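Local coordinates for protein oxidoreductase, Gfo/Idh/MocA family (Vibrio cholerae, PDB 1XEA) that probably catalyses an NAD(P)-dependent oxidation or reduction, as in other Gfo/Idh/MocA family oxidoreductases, using a nucleotide-binding Rossmann domain, at residues K16-V21 / P89-K94. Residues are numbered along the deposited sequence; the frame is centred on the assembly and turned at random.
Sequences KAYLPV and PTFVDK
Tyr18 is the one residue of 16-21 that reaches strand 90-93, meeting Asp93 with its hydroxyl and Phe91 with one side of its ring. The backbones stay well apart, the nearest CA atoms, those of Tyr18 and Asp93, being 9.8 Å from each other. The tyrosine hydroxyl donates a hydrogen bond to the carboxylate, with Tyr18 OH 2.5 Å from Asp93 OD1. It comes from above the carboxylate plane, 53° out of it, whereas OD1 itself lies close to the plane of the phenol ring at its edge. The ring and carboxylate planes are steeply inclined to each other. Asp93 holds its CG anti to the backbone N (chi1 -175°), which carries the carboxylate out from the strand toward the helix.

Two residues earlier on the same side of the strand, Phe91 points its ring at the tyrosine. Phe91 CZ approaches Tyr18 CE2 obliquely, at 3.7 Å, and the Tyr18 hydroxyl sits at the phenylalanine edge, near its plane. The two rings are oblique, with centroids 5.7 Å apart and planes at 71°. Further walls come from His70, which stacks on Tyr18, Met68 of the neighbouring strand 66-69, and helix 268-281, where Met271 touches Tyr18 and Trp275 meets Phe91.

The contact thus ties the first helix of the Rossmann domain, whose start belongs to a GxGxxA pattern consistent with dinucleotide binding, to the fourth strand of its parallel sheet. Asp93 and Lys94 match the acidic residue-lysine pair at the equivalent strand end in Gfo/Idh/MocA relatives, so the bond probably lies near the cofactor and substrate site. In this buried setting it fixes where the phenol ends and gives Asp93 OD1 a partner, while Phe91 borders the ring.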
loop_
_atom_site.group_PDB
_atom_site.type_symbol
_atom_site.label_atom_id
_atom_site.label_comp_id
_atom_site.label_asym_id
_atom_site.label_seq_id
_atom_site.Cartn_x
_atom_site.Cartn_y
_atom_site.Cartn_z
ATOM N N LYS A 16 17.497 6.440 -24.953
ATOM C CA LYS A 16 16.565 6.555 -23.835
ATOM C C LYS A 16 17.089 7.238 -22.570
ATOM O O LYS A 16 16.337 7.928 -21.884
ATOM C CB LYS A 16 16.031 5.176 -23.436
ATOM C CG LYS A 16 14.845 4.677 -24.233
ATOM C CD LYS A 16 14.233 3.451 -23.555
ATOM C CE LYS A 16 12.999 2.914 -24.301
ATOM N NZ LYS A 16 12.387 1.727 -23.599
ATOM N N ALA A 17 18.366 7.063 -22.252
ATOM C CA ALA A 17 18.890 7.654 -21.030
ATOM C C ALA A 17 20.091 8.564 -21.199
ATOM O O ALA A 17 20.035 9.757 -20.897
ATOM C CB ALA A 17 19.229 6.545 -20.036
ATOM N N TYR A 18 21.187 7.990 -21.671
ATOM C CA TYR A 18 22.423 8.744 -21.836
ATOM C C TYR A 18 22.306 10.026 -22.659
ATOM O O TYR A 18 22.501 11.128 -22.139
ATOM C CB TYR A 18 23.495 7.829 -22.416
ATOM C CG TYR A 18 23.874 6.721 -21.471
ATOM C CD1 TYR A 18 23.562 5.403 -21.759
ATOM C CD2 TYR A 18 24.572 6.992 -20.292
ATOM C CE1 TYR A 18 23.943 4.375 -20.903
ATOM C CE2 TYR A 18 24.960 5.971 -19.426
ATOM C CZ TYR A 18 24.645 4.663 -19.741
ATOM O OH TYR A 18 25.059 3.635 -18.918
ATOM N N LEU A 19 21.980 9.884 -23.934
ATOM C CA LEU A 19 21.854 11.043 -24.801
ATOM C C LEU A 19 20.996 12.145 -24.174
ATOM O O LEU A 19 21.439 13.291 -24.054
ATOM C CB LEU A 19 21.274 10.630 -26.151
ATOM C CG LEU A 19 21.966 11.264 -27.352
ATOM C CD1 LEU A 19 21.218 10.861 -28.606
ATOM C CD2 LEU A 19 22.002 12.776 -27.216
ATOM N N PRO A 20 19.763 11.812 -23.749
ATOM C CA PRO A 20 18.929 12.850 -23.147
ATOM C C PRO A 20 19.531 13.509 -21.907
ATOM O O PRO A 20 19.317 14.697 -21.664
ATOM C CB PRO A 20 17.614 12.119 -22.866
ATOM C CG PRO A 20 18.018 10.698 -22.722
ATOM C CD PRO A 20 19.039 10.528 -23.799
ATOM N N VAL A 21 20.291 12.754 -21.125
ATOM C CA VAL A 21 20.898 13.317 -19.927
ATOM C C VAL A 21 22.091 14.179 -20.286
ATOM O O VAL A 21 22.266 15.246 -19.729
ATOM C CB VAL A 21 21.366 12.215 -18.957
ATOM C CG1 VAL A 21 22.229 12.812 -17.860
ATOM C CG2 VAL A 21 20.170 11.520 -18.364
ATOM N N PRO A 89 40.192 8.818 -21.344
ATOM C CA PRO A 89 39.277 8.238 -20.355
ATOM C C PRO A 89 38.118 7.577 -21.103
ATOM O O PRO A 89 37.432 8.223 -21.894
ATOM C CB PRO A 89 38.830 9.456 -19.558
ATOM C CG PRO A 89 40.050 10.330 -19.593
ATOM C CD PRO A 89 40.479 10.230 -21.033
ATOM N N THR A 90 37.906 6.291 -20.865
ATOM C CA THR A 90 36.833 5.587 -21.557
ATOM C C THR A 90 35.687 5.136 -20.651
ATOM O O THR A 90 35.900 4.664 -19.533
ATOM C CB THR A 90 37.380 4.341 -22.313
ATOM O OG1 THR A 90 38.330 4.762 -23.294
ATOM C CG2 THR A 90 36.261 3.575 -23.005
ATOM N N PHE A 91 34.469 5.270 -21.162
ATOM C CA PHE A 91 33.274 4.864 -20.448
ATOM C C PHE A 91 32.581 3.816 -21.296
ATOM O O PHE A 91 32.474 3.971 -22.514
ATOM C CB PHE A 91 32.346 6.054 -20.258
ATOM C CG PHE A 91 31.004 5.690 -19.706
ATOM C CD1 PHE A 91 30.797 5.618 -18.337
ATOM C CD2 PHE A 91 29.942 5.414 -20.558
ATOM C CE1 PHE A 91 29.547 5.278 -17.817
ATOM C CE2 PHE A 91 28.688 5.074 -20.051
ATOM C CZ PHE A 91 28.491 5.005 -18.677
ATOM N N VAL A 92 32.125 2.748 -20.653
ATOM C CA VAL A 92 31.434 1.679 -21.357
ATOM C C VAL A 92 30.231 1.249 -20.546
ATOM O O VAL A 92 30.338 1.003 -19.351
ATOM C CB VAL A 92 32.345 0.447 -21.581
ATOM C CG1 VAL A 92 31.569 -0.652 -22.297
ATOM C CG2 VAL A 92 33.560 0.843 -22.407
ATOM N N ASP A 93 29.082 1.160 -21.200
ATOM C CA ASP A 93 27.865 0.756 -20.520
ATOM C C ASP A 93 27.915 -0.738 -20.240
ATOM O O ASP A 93 28.299 -1.524 -21.102
ATOM C CB ASP A 93 26.648 1.104 -21.377
ATOM C CG ASP A 93 25.341 0.810 -20.674
ATOM O OD1 ASP A 93 25.204 1.198 -19.485
ATOM O OD2 ASP A 93 24.439 0.205 -21.308
ATOM N N LYS A 94 27.537 -1.120 -19.024
ATOM C CA LYS A 94 27.535 -2.520 -18.616
ATOM C C LYS A 94 26.764 -3.355 -19.632
ATOM O O LYS A 94 25.749 -2.915 -20.156
ATOM C CB LYS A 94 26.902 -2.657 -17.232
ATOM C CG LYS A 94 25.419 -2.341 -17.193
ATOM C CD LYS A 94 24.588 -3.539 -17.626
ATOM C CE LYS A 94 23.265 -3.113 -18.248
ATOM N NZ LYS A 94 22.452 -4.301 -18.614
#